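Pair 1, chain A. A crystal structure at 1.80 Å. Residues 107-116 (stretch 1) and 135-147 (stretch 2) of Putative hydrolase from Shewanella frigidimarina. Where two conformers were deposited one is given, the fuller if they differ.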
# COMPACT_ATOMS: atom_id res chain seq x y z
N GLU A 107 -18.90 6.44 17.55
CA GLU A 107 -17.74 7.06 18.14
C GLU A 107 -16.53 7.00 17.21
O GLU A 107 -15.81 7.99 17.03
CB GLU A 107 -17.45 6.41 19.51
CG GLU A 107 -18.60 6.65 20.54
CD GLU A 107 -19.76 5.61 20.50
OE1 GLU A 107 -19.79 4.74 19.62
OE2 GLU A 107 -20.65 5.67 21.38
N VAL A 108 -16.31 5.87 16.58
CA VAL A 108 -15.23 5.82 15.59
C VAL A 108 -15.51 6.73 14.35
O VAL A 108 -14.60 7.38 13.83
CB VAL A 108 -14.96 4.36 15.19
CG1 VAL A 108 -14.15 4.29 13.91
CG2 VAL A 108 -14.23 3.66 16.35
N GLN A 109 -16.76 6.74 13.90
CA GLN A 109 -17.16 7.54 12.76
C GLN A 109 -16.88 9.00 13.06
O GLN A 109 -16.28 9.69 12.26
CB GLN A 109 -18.64 7.34 12.43
CG GLN A 109 -19.05 5.91 12.05
CD GLN A 109 -20.39 5.84 11.37
OE1 GLN A 109 -20.72 6.73 10.61
NE2 GLN A 109 -21.18 4.77 11.64
N LYS A 110 -17.25 9.46 14.25
CA LYS A 110 -17.01 10.85 14.64
C LYS A 110 -15.52 11.13 14.67
O LYS A 110 -15.09 12.20 14.21
CB LYS A 110 -17.67 11.16 16.00
CG LYS A 110 -17.32 12.55 16.58
CD LYS A 110 -18.28 12.98 17.72
CE LYS A 110 -17.99 14.40 18.21
NZ LYS A 110 -19.11 14.98 19.05
N SER A 111 -14.73 10.19 15.21
CA SER A 111 -13.29 10.43 15.30
C SER A 111 -12.65 10.53 13.92
O SER A 111 -11.80 11.38 13.70
CB SER A 111 -12.59 9.34 16.11
OG SER A 111 -12.86 9.55 17.49
N ILE A 112 -13.05 9.65 13.01
CA ILE A 112 -12.48 9.62 11.66
C ILE A 112 -12.87 10.91 10.95
O ILE A 112 -11.99 11.59 10.41
CB ILE A 112 -12.91 8.40 10.86
CG1 ILE A 112 -12.25 7.13 11.45
CG2 ILE A 112 -12.58 8.52 9.36
CD1 ILE A 112 -12.88 5.82 10.93
N HIS A 113 -14.15 11.30 11.03
CA HIS A 113 -14.56 12.59 10.44
C HIS A 113 -13.79 13.74 10.99
O HIS A 113 -13.42 14.67 10.26
CB HIS A 113 -16.05 12.85 10.57
CG HIS A 113 -16.85 12.14 9.55
ND1 HIS A 113 -16.99 12.62 8.26
CD2 HIS A 113 -17.51 10.97 9.60
CE1 HIS A 113 -17.75 11.78 7.58
NE2 HIS A 113 -18.05 10.76 8.36
N GLY A 114 -13.47 13.68 12.28
CA GLY A 114 -12.70 14.72 12.92
C GLY A 114 -11.30 14.89 12.39
O GLY A 114 -10.77 16.01 12.36
N LEU A 115 -10.68 13.78 11.97
CA LEU A 115 -9.34 13.85 11.39
C LEU A 115 -9.42 14.42 9.97
O LEU A 115 -8.64 15.27 9.60
CB LEU A 115 -8.71 12.45 11.36
CG LEU A 115 -8.68 11.63 12.68
CD1 LEU A 115 -7.95 10.32 12.48
CD2 LEU A 115 -8.04 12.37 13.83
N ILE A 116 -10.37 13.94 9.19
CA ILE A 116 -10.47 14.36 7.79
C ILE A 116 -10.96 15.80 7.65
O ILE A 116 -10.62 16.47 6.71
CB ILE A 116 -11.33 13.40 6.97
CG1 ILE A 116 -10.74 11.97 7.05
CG2 ILE A 116 -11.45 13.88 5.50
CD1 ILE A 116 -9.29 11.89 6.58
N HIS A 135 -2.35 15.00 8.06
CA HIS A 135 -2.83 16.38 7.99
C HIS A 135 -3.56 16.82 9.28
O HIS A 135 -4.09 17.93 9.34
CB HIS A 135 -3.79 16.52 6.82
CG HIS A 135 -3.16 16.33 5.47
ND1 HIS A 135 -3.00 17.36 4.57
CD2 HIS A 135 -2.70 15.21 4.85
CE1 HIS A 135 -2.44 16.89 3.46
NE2 HIS A 135 -2.25 15.59 3.60
N TRP A 136 -3.58 15.94 10.29
CA TRP A 136 -4.42 16.11 11.47
C TRP A 136 -3.60 15.85 12.73
O TRP A 136 -2.64 15.10 12.70
CB TRP A 136 -5.64 15.15 11.43
CG TRP A 136 -5.24 13.79 11.03
CD1 TRP A 136 -4.73 12.82 11.85
CD2 TRP A 136 -5.27 13.24 9.72
NE1 TRP A 136 -4.43 11.70 11.12
CE2 TRP A 136 -4.75 11.93 9.81
CE3 TRP A 136 -5.68 13.73 8.46
CZ2 TRP A 136 -4.64 11.09 8.70
CZ3 TRP A 136 -5.56 12.92 7.37
CH2 TRP A 136 -5.05 11.59 7.49
N ASP A 137 -3.95 16.56 13.80
CA ASP A 137 -3.58 16.19 15.17
C ASP A 137 -4.41 14.98 15.59
O ASP A 137 -5.60 14.88 15.29
CB ASP A 137 -3.91 17.31 16.13
CG ASP A 137 -3.03 18.50 15.91
OD1 ASP A 137 -1.84 18.28 15.61
OD2 ASP A 137 -3.54 19.63 15.99
N VAL A 138 -3.77 14.06 16.29
CA VAL A 138 -4.48 12.91 16.81
C VAL A 138 -3.83 12.49 18.12
O VAL A 138 -2.60 12.56 18.27
CB VAL A 138 -4.52 11.78 15.75
CG1 VAL A 138 -3.14 11.46 15.21
CG2 VAL A 138 -5.24 10.54 16.30
N ASP A 139 -4.67 12.08 19.07
CA ASP A 139 -4.17 11.64 20.40
C ASP A 139 -4.21 10.11 20.54
O ASP A 139 -4.78 9.40 19.70
CB ASP A 139 -4.91 12.33 21.57
CG ASP A 139 -6.40 11.98 21.66
OD1 ASP A 139 -6.91 11.07 20.99
OD2 ASP A 139 -7.07 12.70 22.42
N LYS A 140 -3.61 9.62 21.62
CA LYS A 140 -3.43 8.18 21.79
C LYS A 140 -4.75 7.48 21.97
O LYS A 140 -4.94 6.39 21.43
CB LYS A 140 -2.50 7.89 22.99
CG LYS A 140 -1.06 8.39 22.76
CD LYS A 140 -0.09 7.93 23.85
CE LYS A 140 -0.22 8.70 25.10
NZ LYS A 140 0.65 8.10 26.18
N ALA A 141 -5.69 8.10 22.69
CA ALA A 141 -6.99 7.47 22.97
C ALA A 141 -7.78 7.31 21.69
O ALA A 141 -8.51 6.31 21.52
CB ALA A 141 -7.81 8.31 24.00
N THR A 142 -7.64 8.29 20.80
CA THR A 142 -8.30 8.22 19.46
C THR A 142 -7.73 7.09 18.63
O THR A 142 -8.47 6.27 18.07
CB THR A 142 -8.23 9.57 18.73
OG1 THR A 142 -8.95 10.55 19.48
CG2 THR A 142 -8.86 9.46 17.33
N TYR A 143 -6.40 7.02 18.56
CA TYR A 143 -5.72 5.92 17.93
C TYR A 143 -6.19 4.58 18.46
O TYR A 143 -6.50 3.70 17.67
CB TYR A 143 -4.21 6.04 18.09
CG TYR A 143 -3.45 4.90 17.51
CD1 TYR A 143 -3.31 4.76 16.14
CD2 TYR A 143 -2.82 3.96 18.33
CE1 TYR A 143 -2.57 3.69 15.59
CE2 TYR A 143 -2.10 2.87 17.77
CZ TYR A 143 -1.97 2.76 16.40
OH TYR A 143 -1.27 1.70 15.83
N GLN A 144 -6.27 4.42 19.79
CA GLN A 144 -6.73 3.14 20.37
C GLN A 144 -8.16 2.78 20.06
O GLN A 144 -8.46 1.59 19.86
CB GLN A 144 -6.60 3.15 21.92
CG GLN A 144 -5.17 3.05 22.40
CD GLN A 144 -4.57 1.69 22.09
OE1 GLN A 144 -5.28 0.68 22.08
NE2 GLN A 144 -3.26 1.67 21.80
N ALA A 145 -9.05 3.78 20.07
CA ALA A 145 -10.48 3.57 19.76
C ALA A 145 -10.61 3.05 18.32
O ALA A 145 -11.35 2.13 18.07
CB ALA A 145 -11.30 4.86 19.97
N LEU A 146 -9.86 3.65 17.39
CA LEU A 146 -9.87 3.19 16.00
C LEU A 146 -9.32 1.76 15.92
O LEU A 146 -9.94 0.86 15.30
CB LEU A 146 -9.06 4.14 15.09
CG LEU A 146 -9.85 5.25 14.38
CD1 LEU A 146 -10.59 6.20 15.35
CD2 LEU A 146 -8.91 6.04 13.46
N LEU A 147 -8.18 1.56 16.58
CA LEU A 147 -7.47 0.29 16.55
C LEU A 147 -8.36 -0.84 17.08
O LEU A 147 -8.30 -1.92 16.57
CB LEU A 147 -6.13 0.41 17.30
CG LEU A 147 -5.10 -0.72 17.25
CD1 LEU A 147 -4.62 -1.02 15.81
CD2 LEU A 147 -3.92 -0.40 18.14
O HOH W 1 -11.39 11.54 18.14

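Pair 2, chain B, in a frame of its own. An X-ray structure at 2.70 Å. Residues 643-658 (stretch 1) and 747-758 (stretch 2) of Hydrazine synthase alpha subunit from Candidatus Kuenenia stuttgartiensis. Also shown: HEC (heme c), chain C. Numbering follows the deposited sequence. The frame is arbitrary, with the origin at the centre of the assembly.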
# COMPACT_ATOMS: atom_id res chain seq x y z
N THR B 643 5.66 -31.45 -13.24
CA THR B 643 5.01 -30.51 -12.34
C THR B 643 4.49 -31.26 -11.11
O THR B 643 4.46 -32.49 -11.10
CB THR B 643 3.85 -29.77 -13.01
OG1 THR B 643 3.45 -28.66 -12.20
CG2 THR B 643 2.66 -30.70 -13.21
N VAL B 644 4.09 -30.52 -10.09
CA VAL B 644 3.50 -31.13 -8.90
C VAL B 644 2.00 -30.86 -8.86
O VAL B 644 1.56 -29.71 -8.74
CB VAL B 644 4.15 -30.61 -7.61
CG1 VAL B 644 3.54 -31.30 -6.40
CG2 VAL B 644 5.65 -30.83 -7.65
N ASP B 645 1.21 -31.92 -8.95
CA ASP B 645 -0.24 -31.82 -8.91
C ASP B 645 -0.77 -32.35 -7.57
O ASP B 645 -0.38 -33.43 -7.14
CB ASP B 645 -0.87 -32.59 -10.07
CG ASP B 645 -2.36 -32.34 -10.20
OD1 ASP B 645 -3.14 -33.07 -9.55
OD2 ASP B 645 -2.75 -31.43 -10.96
N PHE B 646 -1.64 -31.58 -6.93
CA PHE B 646 -2.11 -31.91 -5.59
C PHE B 646 -2.87 -33.24 -5.53
O PHE B 646 -2.74 -33.99 -4.57
CB PHE B 646 -3.01 -30.79 -5.05
CG PHE B 646 -3.44 -31.00 -3.63
CD1 PHE B 646 -2.61 -30.66 -2.58
CD2 PHE B 646 -4.69 -31.53 -3.34
CE1 PHE B 646 -3.01 -30.86 -1.27
CE2 PHE B 646 -5.09 -31.73 -2.03
CZ PHE B 646 -4.25 -31.39 -0.99
N ARG B 647 -3.65 -33.51 -6.57
CA ARG B 647 -4.47 -34.72 -6.61
C ARG B 647 -3.63 -35.97 -6.86
O ARG B 647 -3.84 -37.01 -6.24
CB ARG B 647 -5.54 -34.59 -7.69
CG ARG B 647 -6.33 -33.30 -7.61
CD ARG B 647 -6.91 -32.93 -8.96
NE ARG B 647 -5.87 -32.65 -9.94
CZ ARG B 647 -6.10 -32.36 -11.21
NH1 ARG B 647 -7.35 -32.32 -11.67
NH2 ARG B 647 -5.09 -32.12 -12.04
N ARG B 648 -2.67 -35.85 -7.78
CA ARG B 648 -1.83 -36.98 -8.17
C ARG B 648 -0.69 -37.24 -7.20
O ARG B 648 -0.32 -38.39 -6.95
CB ARG B 648 -1.27 -36.74 -9.57
CG ARG B 648 -0.53 -37.92 -10.16
CD ARG B 648 0.77 -37.48 -10.81
NE ARG B 648 0.57 -36.40 -11.77
CZ ARG B 648 1.54 -35.61 -12.22
NH1 ARG B 648 2.78 -35.77 -11.79
NH2 ARG B 648 1.26 -34.66 -13.10
N ASP B 649 -0.13 -36.17 -6.63
CA ASP B 649 1.10 -36.27 -5.86
C ASP B 649 0.90 -36.12 -4.35
O ASP B 649 1.19 -37.05 -3.59
CB ASP B 649 2.11 -35.22 -6.36
CG ASP B 649 2.46 -35.40 -7.82
OD1 ASP B 649 2.58 -36.56 -8.27
OD2 ASP B 649 2.63 -34.39 -8.53
N ILE B 650 0.43 -34.96 -3.92
CA ILE B 650 0.33 -34.63 -2.50
C ILE B 650 -0.76 -35.39 -1.74
O ILE B 650 -0.51 -35.96 -0.67
CB ILE B 650 0.08 -33.12 -2.30
CG1 ILE B 650 1.15 -32.30 -3.04
CG2 ILE B 650 0.06 -32.76 -0.83
CD1 ILE B 650 2.57 -32.65 -2.65
N GLN B 651 -1.97 -35.40 -2.30
CA GLN B 651 -3.12 -36.01 -1.63
C GLN B 651 -2.91 -37.48 -1.21
O GLN B 651 -3.31 -37.84 -0.11
CB GLN B 651 -4.36 -35.91 -2.52
CG GLN B 651 -5.62 -36.49 -1.89
CD GLN B 651 -6.21 -35.59 -0.82
OE1 GLN B 651 -6.49 -34.41 -1.06
NE2 GLN B 651 -6.40 -36.13 0.38
N PRO B 652 -2.31 -38.32 -2.08
CA PRO B 652 -2.07 -39.69 -1.60
C PRO B 652 -1.12 -39.75 -0.40
O PRO B 652 -1.30 -40.58 0.49
CB PRO B 652 -1.45 -40.38 -2.82
CG PRO B 652 -1.96 -39.61 -3.98
CD PRO B 652 -2.00 -38.19 -3.51
N ILE B 653 -0.12 -38.87 -0.39
CA ILE B 653 0.79 -38.77 0.74
C ILE B 653 0.02 -38.39 2.00
O ILE B 653 0.25 -38.95 3.07
CB ILE B 653 1.90 -37.73 0.49
CG1 ILE B 653 2.66 -38.04 -0.80
CG2 ILE B 653 2.86 -37.68 1.67
CD1 ILE B 653 3.74 -37.03 -1.13
N LEU B 654 -0.90 -37.44 1.85
CA LEU B 654 -1.73 -37.01 2.97
C LEU B 654 -2.63 -38.14 3.48
O LEU B 654 -2.82 -38.30 4.68
CB LEU B 654 -2.59 -35.80 2.58
CG LEU B 654 -1.82 -34.52 2.26
CD1 LEU B 654 -2.78 -33.38 1.96
CD2 LEU B 654 -0.89 -34.16 3.40
N ASP B 655 -3.18 -38.92 2.56
CA ASP B 655 -4.04 -40.04 2.93
C ASP B 655 -3.25 -41.10 3.67
O ASP B 655 -3.73 -41.69 4.64
CB ASP B 655 -4.71 -40.64 1.70
CG ASP B 655 -5.51 -39.63 0.91
OD1 ASP B 655 -5.94 -38.61 1.50
OD2 ASP B 655 -5.72 -39.84 -0.30
N ALA B 656 -2.04 -41.36 3.20
CA ALA B 656 -1.21 -42.41 3.78
C ALA B 656 -0.62 -42.05 5.15
O ALA B 656 -0.76 -42.80 6.11
CB ALA B 656 -0.08 -42.77 2.82
N LYS B 657 0.04 -40.89 5.23
CA LYS B 657 0.79 -40.53 6.44
C LYS B 657 0.11 -39.57 7.41
O LYS B 657 0.65 -39.29 8.48
CB LYS B 657 2.14 -39.93 6.03
CG LYS B 657 2.93 -40.77 5.05
CD LYS B 657 3.30 -42.11 5.65
CE LYS B 657 4.27 -42.85 4.75
NZ LYS B 657 5.49 -42.04 4.49
N CYS B 658 -1.07 -39.07 7.07
CA CYS B 658 -1.64 -37.93 7.80
C CYS B 658 -3.06 -38.16 8.31
O CYS B 658 -3.31 -38.08 9.51
CB CYS B 658 -1.60 -36.68 6.93
SG CYS B 658 0.06 -36.15 6.45
N LYS B 747 9.54 -36.77 11.43
CA LYS B 747 9.85 -38.13 11.00
C LYS B 747 8.68 -38.88 10.36
O LYS B 747 8.81 -40.06 10.02
CB LYS B 747 10.41 -38.92 12.19
CG LYS B 747 11.72 -38.34 12.68
CD LYS B 747 12.42 -39.20 13.70
CE LYS B 747 13.76 -38.58 14.08
NZ LYS B 747 14.51 -39.38 15.09
N PHE B 748 7.55 -38.21 10.19
CA PHE B 748 6.37 -38.83 9.57
C PHE B 748 6.55 -39.10 8.08
O PHE B 748 6.01 -40.06 7.55
CB PHE B 748 5.13 -37.97 9.79
CG PHE B 748 4.57 -38.04 11.18
CD1 PHE B 748 4.63 -39.22 11.90
CD2 PHE B 748 3.98 -36.94 11.76
CE1 PHE B 748 4.11 -39.30 13.18
CE2 PHE B 748 3.46 -37.00 13.04
CZ PHE B 748 3.52 -38.19 13.75
N LEU B 749 7.31 -38.24 7.41
CA LEU B 749 7.49 -38.33 5.97
C LEU B 749 8.92 -38.66 5.58
O LEU B 749 9.85 -38.38 6.34
CB LEU B 749 7.07 -37.02 5.29
CG LEU B 749 5.63 -36.54 5.46
CD1 LEU B 749 5.44 -35.21 4.75
CD2 LEU B 749 4.66 -37.57 4.93
N THR B 750 9.10 -39.25 4.41
CA THR B 750 10.43 -39.40 3.84
C THR B 750 10.85 -38.06 3.25
O THR B 750 10.07 -37.11 3.25
CB THR B 750 10.48 -40.50 2.76
OG1 THR B 750 9.65 -40.13 1.66
CG2 THR B 750 10.00 -41.83 3.33
N GLN B 751 12.07 -37.99 2.73
CA GLN B 751 12.56 -36.73 2.18
C GLN B 751 11.84 -36.38 0.88
O GLN B 751 11.55 -35.21 0.61
CB GLN B 751 14.07 -36.80 1.94
CG GLN B 751 14.67 -35.54 1.33
CD GLN B 751 14.59 -34.34 2.25
OE1 GLN B 751 14.44 -34.48 3.47
NE2 GLN B 751 14.68 -33.15 1.67
N ASP B 752 11.53 -37.40 0.09
CA ASP B 752 10.87 -37.21 -1.20
C ASP B 752 9.46 -36.65 -1.04
O ASP B 752 9.05 -35.75 -1.78
CB ASP B 752 10.82 -38.53 -1.97
CG ASP B 752 12.20 -39.06 -2.30
OD1 ASP B 752 13.14 -38.24 -2.43
OD2 ASP B 752 12.36 -40.29 -2.43
N GLU B 753 8.71 -37.18 -0.07
CA GLU B 753 7.34 -36.73 0.19
C GLU B 753 7.32 -35.30 0.72
O GLU B 753 6.59 -34.44 0.21
CB GLU B 753 6.66 -37.68 1.18
CG GLU B 753 6.61 -39.13 0.73
CD GLU B 753 6.32 -40.10 1.86
OE1 GLU B 753 6.43 -39.69 3.04
OE2 GLU B 753 5.97 -41.26 1.58
N ARG B 754 8.13 -35.06 1.74
CA ARG B 754 8.22 -33.74 2.36
C ARG B 754 8.65 -32.68 1.35
O ARG B 754 8.05 -31.61 1.27
CB ARG B 754 9.20 -33.78 3.54
CG ARG B 754 9.22 -32.51 4.37
CD ARG B 754 10.06 -32.68 5.63
NE ARG B 754 11.47 -32.90 5.33
CZ ARG B 754 12.40 -33.11 6.26
NH1 ARG B 754 12.06 -33.14 7.54
NH2 ARG B 754 13.66 -33.29 5.90
N TYR B 755 9.67 -33.00 0.56
CA TYR B 755 10.14 -32.05 -0.44
C TYR B 755 9.16 -31.94 -1.61
O TYR B 755 9.19 -30.97 -2.36
CB TYR B 755 11.53 -32.44 -0.96
CG TYR B 755 12.18 -31.33 -1.75
CD1 TYR B 755 12.70 -30.22 -1.11
CD2 TYR B 755 12.26 -31.39 -3.14
CE1 TYR B 755 13.29 -29.19 -1.82
CE2 TYR B 755 12.85 -30.37 -3.86
CZ TYR B 755 13.36 -29.27 -3.19
OH TYR B 755 13.95 -28.25 -3.90
N ALA B 756 8.31 -32.95 -1.76
CA ALA B 756 7.23 -32.86 -2.74
C ALA B 756 6.25 -31.80 -2.28
O ALA B 756 5.77 -30.99 -3.08
CB ALA B 756 6.54 -34.20 -2.92
N ILE B 757 5.95 -31.80 -0.99
CA ILE B 757 5.09 -30.76 -0.41
C ILE B 757 5.75 -29.39 -0.55
O ILE B 757 5.09 -28.41 -0.92
CB ILE B 757 4.79 -31.05 1.07
CG1 ILE B 757 4.03 -32.37 1.22
CG2 ILE B 757 3.98 -29.91 1.68
CD1 ILE B 757 3.67 -32.72 2.64
N VAL B 758 7.05 -29.32 -0.25
CA VAL B 758 7.81 -28.08 -0.39
C VAL B 758 7.72 -27.53 -1.81
O VAL B 758 7.43 -26.34 -2.01
CB VAL B 758 9.30 -28.29 -0.03
CG1 VAL B 758 10.11 -27.05 -0.35
CG2 VAL B 758 9.44 -28.66 1.44
FE HEC C . -0.35 -33.60 12.75
CHA HEC C . -0.77 -30.87 14.79
CHB HEC C . 0.13 -31.53 10.06
CHC HEC C . 0.19 -36.34 10.71
CHD HEC C . -1.07 -35.73 15.35
NA HEC C . -0.36 -31.58 12.46
C1A HEC C . -0.48 -30.63 13.46
C2A HEC C . -0.24 -29.33 12.86
C3A HEC C . 0.01 -29.51 11.56
C4A HEC C . -0.06 -30.93 11.28
CMA HEC C . 0.32 -28.40 10.54
CAA HEC C . -0.27 -27.98 13.60
CBA HEC C . -1.69 -27.42 13.60
CGA HEC C . -1.69 -26.04 14.19
O1A HEC C . -2.61 -25.24 13.86
O2A HEC C . -0.77 -25.72 14.99
NB HEC C . 0.03 -33.89 10.74
C1B HEC C . 0.30 -32.89 9.84
C2B HEC C . 0.81 -33.50 8.63
C3B HEC C . 0.81 -34.83 8.81
C4B HEC C . 0.33 -35.10 10.14
CMB HEC C . 1.23 -32.75 7.35
CAB HEC C . 1.26 -35.91 7.80
CBB HEC C . 2.80 -35.88 7.64
NC HEC C . -0.42 -35.65 12.99
C1C HEC C . -0.17 -36.60 12.02
C2C HEC C . -0.23 -37.91 12.63
C3C HEC C . -0.69 -37.75 13.88
C4C HEC C . -0.75 -36.32 14.15
CMC HEC C . -0.16 -39.24 11.84
CAC HEC C . -1.00 -38.87 14.90
CBC HEC C . 0.29 -39.63 15.29
ND HEC C . -0.86 -33.33 14.77
C1D HEC C . -1.08 -34.39 15.66
C2D HEC C . -1.32 -33.84 16.97
C3D HEC C . -1.22 -32.32 16.82
C4D HEC C . -0.94 -32.09 15.41
CMD HEC C . -1.60 -34.63 18.27
CAD HEC C . -1.42 -31.30 17.98
CBD HEC C . -0.49 -30.09 17.94
CGD HEC C . 0.97 -30.49 17.89
O1D HEC C . 1.79 -29.65 17.45
O2D HEC C . 1.30 -31.64 18.28

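Two helix pairs with one backbone arrangement and different side-chain solutions. In pair 1 the helix 107-116 crosses the helix 140-147 at -127°, with axes 9.8 Å apart at closest approach; in pair 2 the helices 646-657 and 751-758 cross at the same angle, 9.9 Å apart. Fourteen central residues superpose with an RMSD of 0.4 Å, and the buried areas are almost equal, 469 and 468 Å².

At the crossing, Ser111(A) matches Ile653(B) and Thr142(A) matches Glu753(B), and all four CA-to-CB bonds point toward the opposing stretch. In pair 1 both residues are small: Ser111(A) CB lies 3.9 Å from Thr142(A) CG2, and a water joins the hydroxyls, 2.6 Å from Ser111(A) OG and donating to Thr142(A) OG1 at 3.0 Å. Pair 2 packs hydrocarbon here instead, with Ile653(B) CD1 3.8 Å from Glu753(B) CB and Ile653(B) CG2 3.7 Å from Leu749(B) CD2.

One turn on, Leu115(A) and Lys657(B) coincide at CA within 0.5 Å, yet their side chains do different work. Leu115(A) lays its CB over a face of the Trp136(A) ring, 3.9 Å from the centroid of the five-membered ring, and its CD2 reaches Val138(A) CB at 4.1 Å. Lys657(B) rests its CB 3.6 Å from Leu749(B) CD2, while its NZ forms a salt bridge with Glu753(B), 2.9 Å from OE1, with a weak second hydrogen bond to OE2 at 3.1 Å. Pair 2 thus ties its helices directly by charge; pair 1 has no direct hydrogen bond between the stretches.

At the other end of the contact, Val108(A) and Ile650(B) match, as do Ala145(A) and Ala756(B). The packing is alike: Val108(A) CG2 sits 3.7 Å from Ala145(A) O, and Ile650(B) CD1 sits 3.6 Å from Ala756(B) O. Leu146(A) CD2 also approaches Ile112(A) CG1 at 4.0 Å; its counterpart Ile757(B) offers CG1 to Ile650(B) CD1 at 4.1 Å.

The second helices start at matched N-caps, Asp139(A) and Thr750(B). Asp139(A) OD1 accepts from Thr142(A) N at 2.9 Å and from Thr142(A) OG1 at 2.6 Å. In pair 2 a bond runs the other way along the chain, from Thr750(B) N to Glu753(B) OE1 at 3.0 Å, so that one carboxylate oxygen serves both the helix start and the lysine. Just beyond the first helix of pair 2, Cys658(B) SG is bonded to heme c CAB at 1.8 Å, and the Phe748(B) ring has heme c CMC over one face.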